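Local coordinates for protein phytoene synthase (Enterococcus hirae, PDB 5IYS) that probably condenses two farnesyl diphosphates head-to-head into dehydrosqualene, and here holds two farnesyl thiodiphosphate molecules together with magnesium, at residues A[33-37]-A[240-245]; A[224-228]-A[246-250]. One frame throughout, in Å; residues are numbered along the deposited sequence.

Contact 1: residues A[33-37]-A[240-245]; sequences AFSQL and QALASA
After helix 28-34 the chain makes a type I beta turn from Phe-34 to Leu-37, with Leu-37 N hydrogen-bonded to Phe-34 O at 3.1 Å, against helical residues 240-245. Gln-240 (chi1 t, chi2 p) comes first: its NE2 donates to OE1 of Gln-36 (chi1 m, chi2 t) at 3.1 Å and to Leu-279 O on helix 272-287. The CA pairs Phe-34/Ala-241 and Ala-33/Ala-245, each 5.0 Å apart, set the register. The small methyl makes this possible: Ala-241 CB lies 3.3 Å from Ala-33 O and 3.6 Å from Leu-37 CG. A water accepts from Ala-241 N at 3.1 Å and gives a weak 3.4 Å hydrogen bond to Gln-36 O. Such alanine-lined packing joins the end of helix 28-34 and the turn after it to helix 236-258 in the all-helical fold of trans-isoprenyl diphosphate synthases. Phe-34 (chi1 m) and Leu-242 touch different farnesyl thiodiphosphate molecules. Ser-244 OG (chi1 m) donates to Gln-240 O at 2.7 Å and accepts from Gln-36 NE2 at 3.0 Å; that NE2 also donates a 3.0 Å hydrogen bond to Ala-33 O. Ala-245 CB meets Ala-33 CB and Phe-34 CE2, both at 3.8 Å.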
ATOM      1  N   ALA A  33      11.678   2.060  -5.266  1.00 16.27           N
ATOM      2  CA  ALA A  33      11.136   1.073  -6.197  1.00 15.55           C
ATOM      3  C   ALA A  33      10.545   1.774  -7.426  1.00 14.99           C
ATOM      4  O   ALA A  33      10.944   1.491  -8.559  1.00 16.76           O
ATOM      5  CB  ALA A  33      10.091   0.238  -5.504  1.00 14.64           C
ATOM      6  N   PHE A  34       9.654   2.745  -7.221  1.00 16.04           N
ATOM      7  CA  PHE A  34       8.951   3.340  -8.354  1.00 14.44           C
ATOM      8  C   PHE A  34       9.752   4.322  -9.156  1.00 16.71           C
ATOM      9  O   PHE A  34       9.385   4.664 -10.270  1.00 14.33           O
ATOM     10  CB  PHE A  34       7.567   3.881  -7.963  1.00 16.25           C
ATOM     11  CG  PHE A  34       6.554   2.787  -7.707  1.00 14.99           C
ATOM     12  CD1 PHE A  34       6.167   1.949  -8.735  1.00 21.95           C
ATOM     13  CD2 PHE A  34       6.134   2.491  -6.416  1.00 21.85           C
ATOM     14  CE1 PHE A  34       5.271   0.897  -8.499  1.00 20.65           C
ATOM     15  CE2 PHE A  34       5.208   1.469  -6.169  1.00 25.05           C
ATOM     16  CZ  PHE A  34       4.763   0.677  -7.213  1.00 22.52           C
ATOM     17  N   SER A  35      10.871   4.776  -8.600  1.00 19.67           N
ATOM     18  CA  SER A  35      11.773   5.662  -9.311  1.00 20.05           C
ATOM     19  C   SER A  35      12.454   4.953 -10.474  1.00 19.54           C
ATOM     20  O   SER A  35      12.994   5.608 -11.365  1.00 19.53           O
ATOM     21  CB  SER A  35      12.817   6.238  -8.348  1.00 21.30           C
ATOM     22  OG  SER A  35      13.787   5.247  -8.066  1.00 24.97           O
ATOM     23  N   GLN A  36      12.308   3.636 -10.541  1.00 19.03           N
ATOM     24  CA  GLN A  36      12.824   2.871 -11.680  1.00 19.08           C
ATOM     25  C   GLN A  36      11.935   2.934 -12.923  1.00 17.06           C
ATOM     26  O   GLN A  36      12.334   2.441 -13.973  1.00 19.64           O
ATOM     27  CB  GLN A  36      13.014   1.412 -11.281  1.00 17.09           C
ATOM     28  CG  GLN A  36      14.095   1.263 -10.206  1.00 17.09           C
ATOM     29  CD  GLN A  36      14.167  -0.151  -9.666  1.00 18.40           C
ATOM     30  OE1 GLN A  36      15.065  -0.935  -9.999  1.00 18.18           O
ATOM     31  NE2 GLN A  36      13.141  -0.520  -8.920  1.00 16.91           N
ATOM     32  N   LEU A  37      10.722   3.463 -12.776  1.00 15.40           N
ATOM     33  CA  LEU A  37       9.843   3.727 -13.917  1.00 16.59           C
ATOM     34  C   LEU A  37      10.411   4.835 -14.770  1.00 17.47           C
ATOM     35  O   LEU A  37      11.115   5.724 -14.271  1.00 19.81           O
ATOM     36  CB  LEU A  37       8.471   4.179 -13.407  1.00 18.62           C
ATOM     37  CG  LEU A  37       7.654   3.125 -12.680  1.00 18.83           C
ATOM     38  CD1 LEU A  37       6.369   3.763 -12.063  1.00 16.61           C
ATOM     39  CD2 LEU A  37       7.355   2.038 -13.721  1.00 19.95           C
ATOM     40  N   GLN A 240      10.353  -3.964 -13.556  1.00 15.09           N
ATOM     41  CA  GLN A 240      11.411  -3.874 -12.543  1.00 15.75           C
ATOM     42  C   GLN A 240      10.923  -3.046 -11.351  1.00 14.59           C
ATOM     43  O   GLN A 240      11.082  -3.449 -10.191  1.00 13.34           O
ATOM     44  CB  GLN A 240      12.634  -3.210 -13.195  1.00 17.34           C
ATOM     45  CG  GLN A 240      13.828  -2.933 -12.286  1.00 18.16           C
ATOM     46  CD  GLN A 240      14.399  -4.167 -11.622  1.00 22.26           C
ATOM     47  OE1 GLN A 240      14.482  -5.249 -12.230  1.00 22.04           O
ATOM     48  NE2 GLN A 240      14.922  -3.980 -10.418  1.00 17.45           N
ATOM     49  N   ALA A 241      10.241  -1.944 -11.629  1.00 13.73           N
ATOM     50  CA  ALA A 241       9.744  -1.070 -10.529  1.00 14.14           C
ATOM     51  C   ALA A 241       8.656  -1.766  -9.711  1.00 18.15           C
ATOM     52  O   ALA A 241       8.693  -1.766  -8.473  1.00 15.08           O
ATOM     53  CB  ALA A 241       9.230   0.264 -11.113  1.00 14.48           C
ATOM     54  N   LEU A 242       7.709  -2.423 -10.383  1.00 14.33           N
ATOM     55  CA  LEU A 242       6.621  -3.016  -9.633  1.00 14.81           C
ATOM     56  C   LEU A 242       7.090  -4.219  -8.815  1.00 14.48           C
ATOM     57  O   LEU A 242       6.705  -4.405  -7.668  1.00 13.95           O
ATOM     58  CB  LEU A 242       5.517  -3.450 -10.610  1.00 20.01           C
ATOM     59  CG  LEU A 242       4.379  -4.247  -9.975  1.00 16.61           C
ATOM     60  CD1 LEU A 242       3.588  -3.457  -8.978  1.00 17.49           C
ATOM     61  CD2 LEU A 242       3.467  -4.824 -11.084  1.00 25.54           C
ATOM     62  N   ALA A 243       7.844  -5.129  -9.434  1.00 15.07           N
ATOM     63  CA  ALA A 243       8.437  -6.223  -8.680  1.00 16.08           C
ATOM     64  C   ALA A 243       9.334  -5.772  -7.531  1.00 16.16           C
ATOM     65  O   ALA A 243       9.302  -6.336  -6.424  1.00 17.11           O
ATOM     66  CB  ALA A 243       9.196  -7.153  -9.656  1.00 16.95           C
ATOM     67  N   SER A 244      10.141  -4.734  -7.763  1.00 17.25           N
ATOM     68  CA  SER A 244      10.919  -4.131  -6.668  1.00 17.09           C
ATOM     69  C   SER A 244      10.044  -3.718  -5.486  1.00 17.16           C
ATOM     70  O   SER A 244      10.338  -4.043  -4.316  1.00 16.02           O
ATOM     71  CB  SER A 244      11.749  -2.927  -7.148  1.00 15.08           C
ATOM     72  OG  SER A 244      12.703  -3.374  -8.085  1.00 17.44           O
ATOM     73  N   ALA A 245       8.966  -2.999  -5.774  1.00 15.70           N
ATOM     74  CA  ALA A 245       8.088  -2.590  -4.682  1.00 14.50           C
ATOM     75  C   ALA A 245       7.599  -3.818  -3.905  1.00 15.57           C
ATOM     76  O   ALA A 245       7.593  -3.824  -2.666  1.00 15.75           O
ATOM     77  CB  ALA A 245       6.913  -1.754  -5.185  1.00 14.04           C
TER
HETATM   78  O   HOH W   1      10.444  -0.373 -14.302  1.00 15.85           O

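Contact 2: residues A[224-228]-A[246-250]; sequences YEESF and AFIYR. With FPS (S-[(2E,6E)-3,7,11-trimethyldodeca-2,6,10-trienyl] trihydrogen thiodiphosphate), chain G.
Segment 224-228, at the C-terminal end of helix 207-227, faces helical residues 246-250, with the CA atoms of Tyr-224 and Ala-246 7.4 Å apart. Aromatic and apolar packing dominates. Arg-250 CB lies over the Tyr-224 ring in a CH-pi contact, 3.8 Å from the centroid. The edge of Phe-228 (chi1 m) meets Ala-246, CE1 to CB 3.6 Å, and its ring runs near parallel to Phe-247 but slid apart, centroids 5.8 Å and planes 19° apart. Extended Arg-250 (chi1, chi2 t) brings its guanidinium face to Phe-228 CZ, with NH1 3.7 Å from Phe-228 CE2 at the ring edge. On the outer side a long salt bridge joins Glu-225 OE2 to Arg-250 NH1 at 3.8 Å; a water donates to that OE2 (2.7 Å) and accepts weakly from NH1 (3.4 Å). Tyr-224 OH is hydrogen-bonded to Thr-168. Tyr-249 (chi1 -144°) donates from OH to FPS O2B at 2.8 Å and also bonds Asn-169, known to bind magnesium in this protein, setting its side of the helix pair at the diphosphate end of the isoprenoid synthase active site.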
ATOM      1  N   TYR A 224       1.348 -12.578  -2.421  1.00 17.80           N
ATOM      2  CA  TYR A 224       2.443 -12.016  -3.188  1.00 18.30           C
ATOM      3  C   TYR A 224       2.650 -12.912  -4.404  1.00 18.88           C
ATOM      4  O   TYR A 224       2.670 -12.449  -5.550  1.00 16.50           O
ATOM      5  CB  TYR A 224       3.730 -11.919  -2.341  1.00 15.92           C
ATOM      6  CG  TYR A 224       3.807 -10.698  -1.426  1.00 18.22           C
ATOM      7  CD1 TYR A 224       3.928  -9.400  -1.947  1.00 16.58           C
ATOM      8  CD2 TYR A 224       3.908 -10.856  -0.059  1.00 17.21           C
ATOM      9  CE1 TYR A 224       4.067  -8.291  -1.106  1.00 14.08           C
ATOM     10  CE2 TYR A 224       4.001  -9.756   0.792  1.00 17.46           C
ATOM     11  CZ  TYR A 224       4.095  -8.484   0.265  1.00 15.13           C
ATOM     12  OH  TYR A 224       4.268  -7.408   1.134  1.00 16.76           O
ATOM     13  N   GLU A 225       2.907 -14.182  -4.143  1.00 18.97           N
ATOM     14  CA  GLU A 225       3.169 -15.124  -5.233  1.00 21.82           C
ATOM     15  C   GLU A 225       2.058 -15.190  -6.280  1.00 22.18           C
ATOM     16  O   GLU A 225       2.343 -15.149  -7.477  1.00 24.18           O
ATOM     17  CB  GLU A 225       3.522 -16.512  -4.698  1.00 22.41           C
ATOM     18  CG  GLU A 225       4.994 -16.656  -4.280  1.00 34.80           C
ATOM     19  CD  GLU A 225       5.963 -16.621  -5.465  1.00 46.21           C
ATOM     20  OE1 GLU A 225       5.590 -17.123  -6.549  1.00 49.81           O
ATOM     21  OE2 GLU A 225       7.080 -16.058  -5.334  1.00 49.33           O
ATOM     22  N   GLU A 226       0.805 -15.280  -5.846  1.00 20.46           N
ATOM     23  CA  GLU A 226      -0.320 -15.215  -6.759  1.00 22.30           C
ATOM     24  C   GLU A 226      -0.360 -13.942  -7.594  1.00 20.56           C
ATOM     25  O   GLU A 226      -0.625 -13.992  -8.790  1.00 19.28           O
ATOM     26  CB  GLU A 226      -1.657 -15.448  -6.050  1.00 24.17           C
ATOM     27  CG  GLU A 226      -1.818 -16.831  -5.405  1.00 25.90           C
ATOM     28  CD  GLU A 226      -2.953 -16.862  -4.398  1.00 36.94           C
ATOM     29  OE1 GLU A 226      -3.950 -16.156  -4.641  1.00 30.62           O
ATOM     30  OE2 GLU A 226      -2.835 -17.566  -3.363  1.00 43.46           O
ATOM     31  N   SER A 227      -0.038 -12.807  -6.988  1.00 18.80           N
ATOM     32  CA  SER A 227      -0.169 -11.531  -7.701  1.00 19.03           C
ATOM     33  C   SER A 227       0.839 -11.433  -8.837  1.00 17.28           C
ATOM     34  O   SER A 227       0.612 -10.689  -9.799  1.00 17.01           O
ATOM     35  CB  SER A 227       0.011 -10.329  -6.748  1.00 18.12           C
ATOM     36  OG  SER A 227       1.387 -10.153  -6.398  1.00 17.72           O
ATOM     37  N   PHE A 228       1.962 -12.132  -8.693  1.00 16.19           N
ATOM     38  CA  PHE A 228       3.032 -12.115  -9.698  1.00 19.32           C
ATOM     39  C   PHE A 228       2.603 -12.744 -11.035  1.00 19.75           C
ATOM     40  O   PHE A 228       3.232 -12.509 -12.065  1.00 17.00           O
ATOM     41  CB  PHE A 228       4.304 -12.817  -9.186  1.00 19.10           C
ATOM     42  CG  PHE A 228       4.925 -12.177  -7.962  1.00 18.63           C
ATOM     43  CD1 PHE A 228       4.541 -10.908  -7.537  1.00 23.10           C
ATOM     44  CD2 PHE A 228       5.856 -12.887  -7.196  1.00 23.78           C
ATOM     45  CE1 PHE A 228       5.176 -10.286  -6.465  1.00 25.16           C
ATOM     46  CE2 PHE A 228       6.489 -12.287  -6.103  1.00 24.36           C
ATOM     47  CZ  PHE A 228       6.127 -10.998  -5.716  1.00 26.37           C
ATOM     48  N   ALA A 246       7.173  -4.853  -4.631  1.00 14.09           N
ATOM     49  CA  ALA A 246       6.687  -6.060  -4.006  1.00 16.58           C
ATOM     50  C   ALA A 246       7.785  -6.725  -3.143  1.00 16.45           C
ATOM     51  O   ALA A 246       7.489  -7.172  -2.039  1.00 14.81           O
ATOM     52  CB  ALA A 246       6.132  -7.041  -5.095  1.00 16.22           C
ATOM     53  N   PHE A 247       8.973  -6.962  -3.722  1.00 13.62           N
ATOM     54  CA  PHE A 247      10.026  -7.701  -3.011  1.00 16.71           C
ATOM     55  C   PHE A 247      10.519  -6.914  -1.800  1.00 16.96           C
ATOM     56  O   PHE A 247      10.695  -7.468  -0.700  1.00 17.12           O
ATOM     57  CB  PHE A 247      11.221  -7.959  -3.931  1.00 15.95           C
ATOM     58  CG  PHE A 247      11.108  -9.214  -4.769  1.00 18.49           C
ATOM     59  CD1 PHE A 247      10.075  -9.374  -5.673  1.00 19.51           C
ATOM     60  CD2 PHE A 247      12.186 -10.101  -4.829  1.00 23.80           C
ATOM     61  CE1 PHE A 247      10.028 -10.495  -6.540  1.00 19.79           C
ATOM     62  CE2 PHE A 247      12.174 -11.188  -5.694  1.00 28.17           C
ATOM     63  CZ  PHE A 247      11.079 -11.396  -6.538  1.00 23.73           C
ATOM     64  N   ILE A 248      10.680  -5.608  -1.974  1.00 14.93           N
ATOM     65  CA  ILE A 248      11.079  -4.791  -0.821  1.00 16.10           C
ATOM     66  C   ILE A 248      10.036  -4.848   0.299  1.00 15.81           C
ATOM     67  O   ILE A 248      10.398  -4.971   1.473  1.00 16.42           O
ATOM     68  CB  ILE A 248      11.458  -3.356  -1.240  1.00 16.09           C
ATOM     69  CG1 ILE A 248      12.768  -3.430  -2.029  1.00 16.10           C
ATOM     70  CG2 ILE A 248      11.611  -2.393  -0.055  1.00 15.87           C
ATOM     71  CD1 ILE A 248      12.970  -2.268  -3.003  1.00 17.52           C
ATOM     72  N   TYR A 249       8.754  -4.691  -0.038  1.00 15.80           N
ATOM     73  CA  TYR A 249       7.745  -4.702   1.012  1.00 17.11           C
ATOM     74  C   TYR A 249       7.676  -6.082   1.695  1.00 15.17           C
ATOM     75  O   TYR A 249       7.637  -6.154   2.924  1.00 15.84           O
ATOM     76  CB  TYR A 249       6.378  -4.234   0.499  1.00 12.57           C
ATOM     77  CG  TYR A 249       5.659  -3.433   1.548  1.00 18.66           C
ATOM     78  CD1 TYR A 249       6.066  -2.141   1.852  1.00 19.92           C
ATOM     79  CD2 TYR A 249       4.658  -4.014   2.313  1.00 18.81           C
ATOM     80  CE1 TYR A 249       5.407  -1.395   2.801  1.00 21.15           C
ATOM     81  CE2 TYR A 249       3.980  -3.283   3.285  1.00 19.45           C
ATOM     82  CZ  TYR A 249       4.380  -1.987   3.529  1.00 22.11           C
ATOM     83  OH  TYR A 249       3.755  -1.267   4.502  1.00 22.33           O
ATOM     84  N   ARG A 250       7.760  -7.150   0.905  1.00 16.90           N
ATOM     85  CA  ARG A 250       7.625  -8.522   1.412  1.00 18.34           C
ATOM     86  C   ARG A 250       8.746  -8.879   2.380  1.00 20.10           C
ATOM     87  O   ARG A 250       8.580  -9.706   3.282  1.00 16.69           O
ATOM     88  CB  ARG A 250       7.681  -9.535   0.257  1.00 17.73           C
ATOM     89  CG  ARG A 250       7.592 -10.981   0.738  1.00 20.86           C
ATOM     90  CD  ARG A 250       7.436 -11.935  -0.454  1.00 21.80           C
ATOM     91  NE  ARG A 250       8.638 -11.858  -1.283  1.00 22.74           N
ATOM     92  CZ  ARG A 250       8.822 -12.562  -2.393  1.00 28.27           C
ATOM     93  NH1 ARG A 250       7.857 -13.373  -2.815  1.00 23.35           N
ATOM     94  NH2 ARG A 250       9.929 -12.395  -3.116  1.00 21.06           N
TER
HETATM   95  C1  FPS G 506       2.388   1.204   2.688  1.00 41.38           C
HETATM   96  S1  FPS G 506       2.400   2.933   2.400  1.00 41.48           S
HETATM   97  C2  FPS G 506       1.532   0.688   1.546  1.00 37.31           C
HETATM   98  C3  FPS G 506       0.688  -0.354   1.637  1.00 38.26           C
HETATM   99  C4  FPS G 506       0.555  -1.125   2.917  1.00 34.47           C
HETATM  100  C5  FPS G 506      -0.132  -0.807   0.445  1.00 33.77           C
HETATM  101  C6  FPS G 506       0.064   0.018  -0.827  1.00 33.25           C
HETATM  102  C7  FPS G 506      -0.494  -0.766  -1.998  1.00 23.11           C
HETATM  103  C8  FPS G 506       0.081  -0.745  -3.214  1.00 23.82           C
HETATM  104  C10 FPS G 506      -0.638  -1.468  -4.333  1.00 18.71           C
HETATM  105  C9  FPS G 506       1.350   0.015  -3.516  1.00 24.60           C
HETATM  106  C11 FPS G 506       0.315  -2.484  -4.969  1.00 20.62           C
HETATM  107  C12 FPS G 506      -0.304  -3.103  -6.211  1.00 17.93           C
HETATM  108  C13 FPS G 506      -0.109  -2.655  -7.472  1.00 20.11           C
HETATM  109  C14 FPS G 506      -0.752  -3.374  -8.630  1.00 20.31           C
HETATM  110  C15 FPS G 506       0.767  -1.466  -7.773  1.00 23.53           C
HETATM  111  PA  FPS G 506       3.977   3.853   3.363  1.00 39.78           P
HETATM  112  O1A FPS G 506       4.377   5.085   2.677  1.00 38.97           O
HETATM  113  O2A FPS G 506       3.268   4.312   4.743  1.00 46.92           O
HETATM  114  O3A FPS G 506       5.184   2.899   3.787  1.00 46.79           O
HETATM  115  PB  FPS G 506       5.029   2.159   5.225  1.00 43.56           P
HETATM  116  O1B FPS G 506       5.723   2.946   6.303  1.00 45.94           O
HETATM  117  O2B FPS G 506       5.581   0.778   4.960  1.00 39.85           O
HETATM  118  O3B FPS G 506       3.595   2.010   5.683  1.00 50.92           O
HETATM  119  O   HOH W   2       9.481 -14.885  -5.414  1.00 41.91           O

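How the contacts relate
Both contacts are largely buried and share helix 236-258, whose consecutive residues 240-245 and 246-250 meet different neighbours: the end of helix 28-34 and the turn after it in contact 1, the end of helix 207-227 in contact 2. Their centres lie 12 Å apart. The chemistry changes along the helix. Contact 1 relies on alanines and close backbones, with direct amide and hydroxyl hydrogen bonds on its more open side; contact 2 holds its helices further apart with large aromatic rings, and its outer polar pair is a long, water-assisted salt bridge. Each also borders the substrate cavity, contact 1 through nonpolar side chains and contact 2 through a tyrosine hydroxyl bonded to a diphosphate oxygen.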